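Local coordinates for protein potential RNA-dependent RNA polymerase (Human picobirnavirus, PDB 5I61) that copies RNA templates by joining ribonucleoside triphosphates into new strands, and is probably involved in both transcription and replication of the viral genome, at residues 122-127 with 283-288; 142-147 with 205-210; 330-335 with 354-359. All coordinates share one frame; numbering follows the deposited sequence.

Contact 1: residues 122-127 with 283-288; sequences SRLRLR and DLLTGQ
Arg123 reaches back to Asp283 because its chain folds at the CB-CG bond (chi2 -53°) and again at chi3, turning the guanidinium toward the start of 283-288. NH1 then meets Asp283 twice. It forms a salt bridge to OD2 (NH1 to OD2, 3.0 Å); OD2 lies in the guanidinium plane, whereas NH1 comes to it from above the carboxylate plane, the two planes standing 85° apart. The same NH1 also points at the main-chain O of Asp283 from the guanidinium edge; the modelled separation is very short, so its exact length is doubtful. Arg125 is bent too, with chi3 at -42°. Its CB leads away from 283-288, yet NH1 swings round to hydrogen-bond the O of Thr286 at 2.8 Å, nearly in line with the C=O bond.

Between these two arginines the backbones run side by side in the same direction, making a single parallel bridge at Leu124 and Leu285. Leu124 N donates to Leu284 O at 2.7 Å, and Thr286 N returns a weak bond to Leu124 O at 3.0 Å. Apolar groups fill in around the bridge. Leu124 CB packs on Leu285 CD2 at 3.7 Å, Leu124 CD1 reaches Leu284 CB, and Thr286 CG2 lies 3.6 Å from Arg123 CB. The extended loop thus grips the chain just where it leaves a helix, its two arginines binding main-chain carbonyls, and Arg123 the acid too.

Asp283 OD2 has a second partner in Trp118 NE1, and Arg125 NH2 forms a salt bridge with Glu289. Residues 283-288 link helix 271-284 to helix 288-296, where Leu126 and Leu285 both touch Ala290. Leu124 turns to Leu221 and Thr224, so the loop between helices 108-116 and 129-135 is tied to helix 208-228 as well.

Contact 2: residues 142-147 with 205-210; sequences SGSPYF and MFPFAV
Ser142 and Phe208 make the direct polar join here: the N-H of Phe208 bonds to Ser142 O at 2.8 Å, the donor tilted 28° from the carbonyl plane. The packing is tight around it. Gly143 has no side chain to hold the backbones apart, and its CA lies 4.5 Å from Pro207 CA. Next to it Ser144 presses on the proline ring, its O 3.3 Å from Pro207 CB and its OG equally near CG, while OG also makes a weak bond to Ala181 O. Ser142 CB rests 3.9 Å from Phe208 CB; its own hydroxyl is taken by Ser148 N.

At the margin of this packed part one water donates to Ser144 O (2.8 Å) and accepts from Ala209 N. Toward Met205 the segments part, and a second water bridges them, accepting from Ser144 N and donating to Met205 O. Looser is the partly exposed side, where Phe147 and selenomethionine Met205 cross at about a right angle and meet through CE1 and CE at 3.8 Å.

Pro207 is the N-cap of helix 208-228, and loop carbonyls take up the N-H groups of Phe208, directly, and Ala209, through water. Strand 199-205 leads into this corner, Met171 of strand 168-173 touches both Ser144 and Pro207, and helix 150-157 meets Phe208 through Arg150 and Thr157.

Contact 3: residues 330-335 with 354-359; sequences DETLVH and SQCLGD
His335 lies across Cys356 and Gly358, and its side chain can be followed outward from the helix. CB, 3.9 Å from Cys356 SG, starts the chain toward the strand, and CG is placed anti to the backbone N (chi1 -170°), which carries the ring over to Cys356. CG and CD2 each lie 3.6 Å from Cys356 CB, and CE1 and NE2 are little farther from it. That CB therefore stands almost centrally above one ring face, 3.5 Å from the ring centroid, as a CH-pi contact, with Cys356 SG set obliquely to the ring. In the ring plane ND1 uses its N-H on Gly358 O, a short, nearly straight bond of 2.6 Å. Edge and face are both engaged, which fixes the rotation of the imidazole, and Phe262 adds an edge-to-face ring contact.

One turn earlier Thr332 holds the N-H of the same glycine, on the peptide before it. Its OG1 accepts the N-H of Gly358 at 3.0 Å in an almost linear bond (175°), and also bonds to Asn328 O within its own helix. Thr332 CG2 meets Cys356 O at 3.4 Å. Glu331 passes alongside, its OE1 3.5 Å from Gly358 CA, while OE2 comes near the like-charged Asp266. Both polar backbone atoms of buried Gly358 are thus satisfied by helix side chains, which pins a residue with positive phi.

Gly358 and Asp359 open the Gly-Asp-Asp signature of polymerase motif C, in the turn between strands 355-357 and 360-363. Helix 327-344 follows the Ser-Gly-rich loop of motif B. Docking of this helix beneath the motif C hairpin is characteristic of the palm of RNA-dependent RNA polymerases, where in relatives the motif C aspartates help hold the catalytic metal ions.

Along the chain, both segments of contact 2 fall between the two halves of contact 1, and contact 3 follows later. Their centres are well separated: contacts 1 and 2 lie about 26 Å apart, contacts 1 and 3 about 20 Å, and contacts 2 and 3 about 27 Å. Helix 208-228 connects all three. It begins in contact 2, carries Leu221 and Thr224 against contact 1, and offers Tyr218 to Asp330 of contact 3. Helix 271-284 ends in contact 1 and packs through Leu280 and Leu281 on the motif B helix of contact 3. The buried palm site at 330-335 with 354-359 is thereby backed by helices whose ends are fastened farther out.

Contact 1: residues 122-127 with 283-288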
loop_
_atom_site.group_PDB
_atom_site.type_symbol
_atom_site.label_atom_id
_atom_site.label_comp_id
_atom_site.label_asym_id
_atom_site.label_seq_id
_atom_site.Cartn_x
_atom_site.Cartn_y
_atom_site.Cartn_z
ATOM N N SER B 122 -17.372 16.625 11.370
ATOM C CA SER B 122 -18.333 16.973 10.331
ATOM C C SER B 122 -18.615 15.760 9.466
ATOM O O SER B 122 -17.703 15.225 8.825
ATOM C CB SER B 122 -17.787 18.122 9.480
ATOM O OG SER B 122 -17.615 19.291 10.268
ATOM N N ARG B 123 -19.878 15.329 9.448
ATOM C CA ARG B 123 -20.255 14.152 8.676
ATOM C C ARG B 123 -19.916 14.324 7.197
ATOM O O ARG B 123 -20.013 15.414 6.636
ATOM C CB ARG B 123 -21.738 13.851 8.841
ATOM C CG ARG B 123 -22.145 13.493 10.268
ATOM C CD ARG B 123 -21.301 12.365 10.842
ATOM N NE ARG B 123 -20.756 12.712 12.161
ATOM C CZ ARG B 123 -20.365 11.823 13.075
ATOM N NH1 ARG B 123 -20.478 10.525 12.817
ATOM N NH2 ARG B 123 -19.880 12.227 14.253
ATOM N N LEU B 124 -19.496 13.237 6.575
ATOM C CA LEU B 124 -19.117 13.274 5.178
ATOM C C LEU B 124 -20.336 13.365 4.278
ATOM O O LEU B 124 -21.381 12.765 4.549
ATOM C CB LEU B 124 -18.315 12.031 4.808
ATOM C CG LEU B 124 -17.158 11.799 5.763
ATOM C CD1 LEU B 124 -16.426 10.535 5.320
ATOM C CD2 LEU B 124 -16.240 13.020 5.799
ATOM N N ARG B 125 -20.177 14.121 3.200
ATOM C CA ARG B 125 -21.088 14.171 2.079
ATOM C C ARG B 125 -20.351 13.606 0.869
ATOM O O ARG B 125 -19.132 13.730 0.763
ATOM C CB ARG B 125 -21.567 15.633 1.788
ATOM C CG ARG B 125 -22.827 16.097 2.540
ATOM C CD ARG B 125 -23.967 15.110 2.302
ATOM N NE ARG B 125 -23.982 14.698 0.901
ATOM C CZ ARG B 125 -23.939 13.450 0.430
ATOM N NH1 ARG B 125 -23.841 12.379 1.283
ATOM N NH2 ARG B 125 -23.962 13.260 -0.880
ATOM N N LEU B 126 -21.079 12.994 -0.058
ATOM C CA LEU B 126 -20.432 12.563 -1.287
ATOM C C LEU B 126 -19.993 13.774 -2.090
ATOM O O LEU B 126 -20.683 14.797 -2.156
ATOM C CB LEU B 126 -21.348 11.674 -2.134
ATOM C CG LEU B 126 -21.524 10.177 -1.832
ATOM C CD1 LEU B 126 -22.218 9.933 -0.513
ATOM C CD2 LEU B 126 -22.310 9.499 -2.960
ATOM N N ARG B 127 -18.812 13.663 -2.668
ATOM C CA ARG B 127 -18.331 14.627 -3.637
ATOM C C ARG B 127 -18.927 14.295 -5.006
ATOM O O ARG B 127 -19.114 13.121 -5.343
ATOM C CB ARG B 127 -16.809 14.573 -3.648
ATOM C CG ARG B 127 -16.113 15.185 -4.838
ATOM C CD ARG B 127 -14.608 15.063 -4.617
ATOM N NE ARG B 127 -14.163 16.031 -3.612
ATOM C CZ ARG B 127 -12.929 16.084 -3.107
ATOM N NH1 ARG B 127 -12.000 15.211 -3.506
ATOM N NH2 ARG B 127 -12.628 17.021 -2.216
ATOM N N ASP B 283 -21.684 5.744 10.028
ATOM C CA ASP B 283 -21.600 6.741 11.086
ATOM C C ASP B 283 -20.934 8.019 10.587
ATOM O O ASP B 283 -21.306 9.119 11.014
ATOM C CB ASP B 283 -20.844 6.171 12.289
ATOM C CG ASP B 283 -20.894 7.092 13.502
ATOM O OD1 ASP B 283 -21.953 7.129 14.165
ATOM O OD2 ASP B 283 -19.888 7.773 13.812
ATOM N N LEU B 284 -19.951 7.899 9.688
ATOM C CA LEU B 284 -19.247 9.074 9.176
ATOM C C LEU B 284 -20.062 9.814 8.134
ATOM O O LEU B 284 -19.900 11.027 7.981
ATOM C CB LEU B 284 -17.898 8.666 8.573
ATOM C CG LEU B 284 -16.959 8.224 9.688
ATOM C CD1 LEU B 284 -15.848 7.350 9.179
ATOM C CD2 LEU B 284 -16.403 9.464 10.420
ATOM N N LEU B 285 -20.927 9.110 7.420
ATOM C CA LEU B 285 -21.649 9.672 6.293
ATOM C C LEU B 285 -22.985 10.262 6.742
ATOM O O LEU B 285 -23.483 9.978 7.829
ATOM C CB LEU B 285 -21.861 8.597 5.225
ATOM C CG LEU B 285 -20.592 8.206 4.443
ATOM C CD1 LEU B 285 -20.708 6.816 3.778
ATOM C CD2 LEU B 285 -20.268 9.276 3.414
ATOM N N THR B 286 -23.549 11.118 5.888
ATOM C CA THR B 286 -24.857 11.707 6.141
ATOM C C THR B 286 -25.568 11.958 4.814
ATOM O O THR B 286 -24.933 12.303 3.812
ATOM C CB THR B 286 -24.749 13.012 6.946
ATOM O OG1 THR B 286 -26.057 13.446 7.319
ATOM C CG2 THR B 286 -24.115 14.114 6.134
ATOM N N GLY B 287 -26.878 11.741 4.809
ATOM C CA GLY B 287 -27.723 12.056 3.673
ATOM C C GLY B 287 -28.213 10.813 2.943
ATOM O O GLY B 287 -27.747 9.691 3.156
ATOM N N GLN B 288 -29.147 11.042 2.018
ATOM C CA GLN B 288 -29.793 9.902 1.375
ATOM C C GLN B 288 -28.876 9.259 0.337
ATOM O O GLN B 288 -28.814 8.027 0.238
ATOM C CB GLN B 288 -31.129 10.325 0.757
ATOM C CG GLN B 288 -32.146 9.183 0.599
ATOM C CD GLN B 288 -32.338 8.325 1.867
ATOM O OE1 GLN B 288 -32.533 8.835 2.972
ATOM N NE2 GLN B 288 -32.279 7.004 1.692
#

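Contact 2: residues 142-147 with 205-210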
loop_
_atom_site.group_PDB
_atom_site.type_symbol
_atom_site.label_atom_id
_atom_site.label_comp_id
_atom_site.label_asym_id
_atom_site.label_seq_id
_atom_site.Cartn_x
_atom_site.Cartn_y
_atom_site.Cartn_z
ATOM N N SER B 142 -8.324 2.854 -17.585
ATOM C CA SER B 142 -9.731 2.950 -17.194
ATOM C C SER B 142 -10.364 1.605 -16.867
ATOM O O SER B 142 -11.497 1.583 -16.386
ATOM C CB SER B 142 -10.545 3.646 -18.287
ATOM O OG SER B 142 -10.463 2.919 -19.489
ATOM N N GLY B 143 -9.661 0.495 -17.078
ATOM C CA GLY B 143 -10.229 -0.818 -16.845
ATOM C C GLY B 143 -11.435 -1.033 -17.743
ATOM O O GLY B 143 -11.574 -0.433 -18.814
ATOM N N SER B 144 -12.324 -1.900 -17.307
ATOM C CA SER B 144 -13.447 -2.221 -18.167
ATOM C C SER B 144 -14.365 -0.997 -18.211
ATOM O O SER B 144 -14.539 -0.316 -17.195
ATOM C CB SER B 144 -14.173 -3.473 -17.676
ATOM O OG SER B 144 -15.083 -3.170 -16.655
ATOM N N PRO B 145 -14.940 -0.699 -19.393
ATOM C CA PRO B 145 -14.807 -1.520 -20.597
ATOM C C PRO B 145 -13.741 -1.094 -21.606
ATOM O O PRO B 145 -13.449 -1.898 -22.511
ATOM C CB PRO B 145 -16.179 -1.376 -21.232
ATOM C CG PRO B 145 -16.485 0.112 -20.987
ATOM C CD PRO B 145 -15.995 0.330 -19.553
ATOM N N TYR B 146 -13.187 0.119 -21.482
ATOM C CA TYR B 146 -12.362 0.660 -22.559
ATOM C C TYR B 146 -10.895 0.271 -22.465
ATOM O O TYR B 146 -10.233 0.191 -23.498
ATOM C CB TYR B 146 -12.476 2.185 -22.604
ATOM C CG TYR B 146 -13.899 2.610 -22.777
ATOM C CD1 TYR B 146 -14.605 2.267 -23.917
ATOM C CD2 TYR B 146 -14.555 3.333 -21.799
ATOM C CE1 TYR B 146 -15.935 2.627 -24.076
ATOM C CE2 TYR B 146 -15.877 3.712 -21.963
ATOM C CZ TYR B 146 -16.564 3.354 -23.102
ATOM O OH TYR B 146 -17.889 3.716 -23.259
ATOM N N PHE B 147 -10.367 0.041 -21.267
ATOM C CA PHE B 147 -8.948 -0.274 -21.076
ATOM C C PHE B 147 -8.060 0.747 -21.785
ATOM O O PHE B 147 -7.194 0.401 -22.586
ATOM C CB PHE B 147 -8.627 -1.693 -21.552
ATOM C CG PHE B 147 -7.468 -2.321 -20.824
ATOM C CD1 PHE B 147 -7.576 -2.637 -19.467
ATOM C CD2 PHE B 147 -6.261 -2.588 -21.483
ATOM C CE1 PHE B 147 -6.500 -3.206 -18.776
ATOM C CE2 PHE B 147 -5.186 -3.165 -20.799
ATOM C CZ PHE B 147 -5.306 -3.476 -19.443
HETATM N N MSE B 205 -7.696 -4.307 -10.943
HETATM C CA MSE B 205 -7.799 -3.024 -11.606
HETATM C C MSE B 205 -9.261 -2.739 -11.949
HETATM O O MSE B 205 -9.864 -3.377 -12.822
HETATM C CB MSE B 205 -6.899 -3.017 -12.834
HETATM C CG MSE B 205 -5.424 -3.128 -12.507
HETATM SE SE MSE B 205 -4.282 -3.353 -14.079
HETATM C CE MSE B 205 -5.249 -2.239 -15.325
ATOM N N PHE B 206 -9.821 -1.781 -11.246
ATOM C CA PHE B 206 -11.261 -1.614 -11.216
ATOM C C PHE B 206 -11.744 -0.821 -12.422
ATOM O O PHE B 206 -11.009 0.001 -12.972
ATOM C CB PHE B 206 -11.708 -0.903 -9.925
ATOM C CG PHE B 206 -11.918 -1.837 -8.766
ATOM C CD1 PHE B 206 -10.841 -2.470 -8.167
ATOM C CD2 PHE B 206 -13.191 -2.105 -8.292
ATOM C CE1 PHE B 206 -11.041 -3.354 -7.102
ATOM C CE2 PHE B 206 -13.393 -2.981 -7.221
ATOM C CZ PHE B 206 -12.334 -3.610 -6.638
ATOM N N PRO B 207 -12.972 -1.061 -12.861
ATOM C CA PRO B 207 -13.574 -0.157 -13.847
ATOM C C PRO B 207 -13.527 1.285 -13.361
ATOM O O PRO B 207 -13.750 1.575 -12.183
ATOM C CB PRO B 207 -15.014 -0.676 -13.967
ATOM C CG PRO B 207 -14.959 -2.107 -13.491
ATOM C CD PRO B 207 -13.888 -2.135 -12.438
ATOM N N PHE B 208 -13.199 2.186 -14.285
ATOM C CA PHE B 208 -13.235 3.625 -14.035
ATOM C C PHE B 208 -14.504 4.044 -13.292
ATOM O O PHE B 208 -14.428 4.735 -12.272
ATOM C CB PHE B 208 -13.122 4.367 -15.385
ATOM C CG PHE B 208 -12.785 5.846 -15.274
ATOM C CD1 PHE B 208 -12.306 6.389 -14.089
ATOM C CD2 PHE B 208 -12.921 6.676 -16.365
ATOM C CE1 PHE B 208 -12.004 7.739 -13.996
ATOM C CE2 PHE B 208 -12.617 8.018 -16.284
ATOM C CZ PHE B 208 -12.172 8.548 -15.110
ATOM N N ALA B 209 -15.683 3.612 -13.785
ATOM C CA ALA B 209 -16.949 4.033 -13.178
ATOM C C ALA B 209 -17.070 3.553 -11.741
ATOM O O ALA B 209 -17.648 4.249 -10.900
ATOM C CB ALA B 209 -18.150 3.530 -13.991
ATOM N N VAL B 210 -16.549 2.362 -11.435
ATOM C CA VAL B 210 -16.606 1.903 -10.053
ATOM C C VAL B 210 -15.713 2.770 -9.179
ATOM O O VAL B 210 -16.105 3.159 -8.065
ATOM C CB VAL B 210 -16.236 0.407 -9.945
ATOM C CG1 VAL B 210 -16.079 -0.008 -8.493
ATOM C CG2 VAL B 210 -17.312 -0.441 -10.602
HETATM O O HOH W 1 -15.745 2.069 -16.327
HETATM O O HOH W 2 -11.774 -3.214 -15.000
#

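Contact 3: residues 330-335 with 354-359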
loop_
_atom_site.group_PDB
_atom_site.type_symbol
_atom_site.label_atom_id
_atom_site.label_comp_id
_atom_site.label_asym_id
_atom_site.label_seq_id
_atom_site.Cartn_x
_atom_site.Cartn_y
_atom_site.Cartn_z
ATOM N N ASP B 330 -11.335 1.108 4.072
ATOM C CA ASP B 330 -12.119 0.075 4.754
ATOM C C ASP B 330 -11.254 -0.715 5.711
ATOM O O ASP B 330 -11.646 -0.962 6.860
ATOM C CB ASP B 330 -12.764 -0.891 3.770
ATOM C CG ASP B 330 -13.916 -0.282 2.984
ATOM O OD1 ASP B 330 -14.181 0.938 3.074
ATOM O OD2 ASP B 330 -14.534 -1.045 2.217
ATOM N N GLU B 331 -10.062 -1.105 5.268
ATOM C CA GLU B 331 -9.249 -1.982 6.100
ATOM C C GLU B 331 -8.702 -1.247 7.314
ATOM O O GLU B 331 -8.516 -1.855 8.376
ATOM C CB GLU B 331 -8.093 -2.560 5.299
ATOM C CG GLU B 331 -8.458 -3.407 4.133
ATOM C CD GLU B 331 -7.233 -4.052 3.531
ATOM O OE1 GLU B 331 -6.102 -3.621 3.882
ATOM O OE2 GLU B 331 -7.401 -4.994 2.722
ATOM N N THR B 332 -8.374 0.042 7.156
ATOM C CA THR B 332 -7.790 0.774 8.272
ATOM C C THR B 332 -8.847 1.085 9.328
ATOM O O THR B 332 -8.553 1.048 10.528
ATOM C CB THR B 332 -7.098 2.052 7.781
ATOM O OG1 THR B 332 -6.080 1.718 6.832
ATOM C CG2 THR B 332 -6.448 2.835 8.952
ATOM N N LEU B 333 -10.089 1.369 8.914
ATOM C CA LEU B 333 -11.135 1.626 9.908
ATOM C C LEU B 333 -11.432 0.366 10.722
ATOM O O LEU B 333 -11.644 0.435 11.941
ATOM C CB LEU B 333 -12.405 2.156 9.223
ATOM C CG LEU B 333 -12.336 3.553 8.577
ATOM C CD1 LEU B 333 -13.583 3.896 7.773
ATOM C CD2 LEU B 333 -12.070 4.634 9.589
ATOM N N VAL B 334 -11.413 -0.802 10.064
ATOM C CA VAL B 334 -11.733 -2.062 10.722
ATOM C C VAL B 334 -10.565 -2.569 11.555
ATOM O O VAL B 334 -10.768 -3.119 12.649
ATOM C CB VAL B 334 -12.174 -3.098 9.679
ATOM C CG1 VAL B 334 -12.255 -4.470 10.279
ATOM C CG2 VAL B 334 -13.516 -2.714 9.137
ATOM N N HIS B 335 -9.344 -2.399 11.054
ATOM C CA HIS B 335 -8.153 -2.758 11.809
ATOM C C HIS B 335 -8.121 -1.987 13.126
ATOM O O HIS B 335 -7.713 -2.522 14.167
ATOM C CB HIS B 335 -6.917 -2.464 10.938
ATOM C CG HIS B 335 -5.618 -2.995 11.473
ATOM N ND1 HIS B 335 -4.538 -3.261 10.655
ATOM C CD2 HIS B 335 -5.212 -3.282 12.734
ATOM C CE1 HIS B 335 -3.526 -3.689 11.385
ATOM N NE2 HIS B 335 -3.907 -3.711 12.650
ATOM N N SER B 354 -1.533 4.088 19.724
ATOM C CA SER B 354 -1.461 2.964 18.805
ATOM C C SER B 354 -1.857 3.379 17.383
ATOM O O SER B 354 -2.653 4.306 17.172
ATOM C CB SER B 354 -2.392 1.849 19.307
ATOM O OG SER B 354 -2.091 1.533 20.661
ATOM N N GLN B 355 -1.309 2.672 16.388
ATOM C CA GLN B 355 -1.475 3.048 14.979
ATOM C C GLN B 355 -1.785 1.815 14.138
ATOM O O GLN B 355 -1.329 0.707 14.447
ATOM C CB GLN B 355 -0.199 3.735 14.393
ATOM C CG GLN B 355 0.069 5.112 14.963
ATOM C CD GLN B 355 1.193 5.873 14.230
ATOM O OE1 GLN B 355 0.965 6.444 13.143
ATOM N NE2 GLN B 355 2.396 5.912 14.844
ATOM N N CYS B 356 -2.524 2.020 13.049
ATOM C CA CYS B 356 -2.647 0.954 12.073
ATOM C C CYS B 356 -2.927 1.536 10.697
ATOM O O CYS B 356 -3.411 2.666 10.560
ATOM C CB CYS B 356 -3.740 -0.044 12.463
ATOM S SG CYS B 356 -5.413 0.683 12.662
ATOM N N LEU B 357 -2.600 0.745 9.679
ATOM C CA LEU B 357 -2.762 1.134 8.284
ATOM C C LEU B 357 -2.828 -0.156 7.480
ATOM O O LEU B 357 -1.855 -0.920 7.464
ATOM C CB LEU B 357 -1.600 2.017 7.817
ATOM C CG LEU B 357 -1.696 2.883 6.537
ATOM C CD1 LEU B 357 -1.786 2.081 5.271
ATOM C CD2 LEU B 357 -2.812 3.911 6.578
ATOM N N GLY B 358 -3.959 -0.387 6.817
ATOM C CA GLY B 358 -4.217 -1.658 6.157
ATOM C C GLY B 358 -3.799 -2.852 6.995
ATOM O O GLY B 358 -4.337 -3.075 8.085
ATOM N N ASP B 359 -2.822 -3.619 6.519
ATOM C CA ASP B 359 -2.461 -4.861 7.187
ATOM C C ASP B 359 -1.337 -4.704 8.221
ATOM O O ASP B 359 -0.815 -5.718 8.683
ATOM C CB ASP B 359 -2.077 -5.937 6.149
ATOM C CG ASP B 359 -0.712 -5.700 5.509
ATOM O OD1 ASP B 359 -0.062 -4.688 5.807
ATOM O OD2 ASP B 359 -0.281 -6.537 4.681
#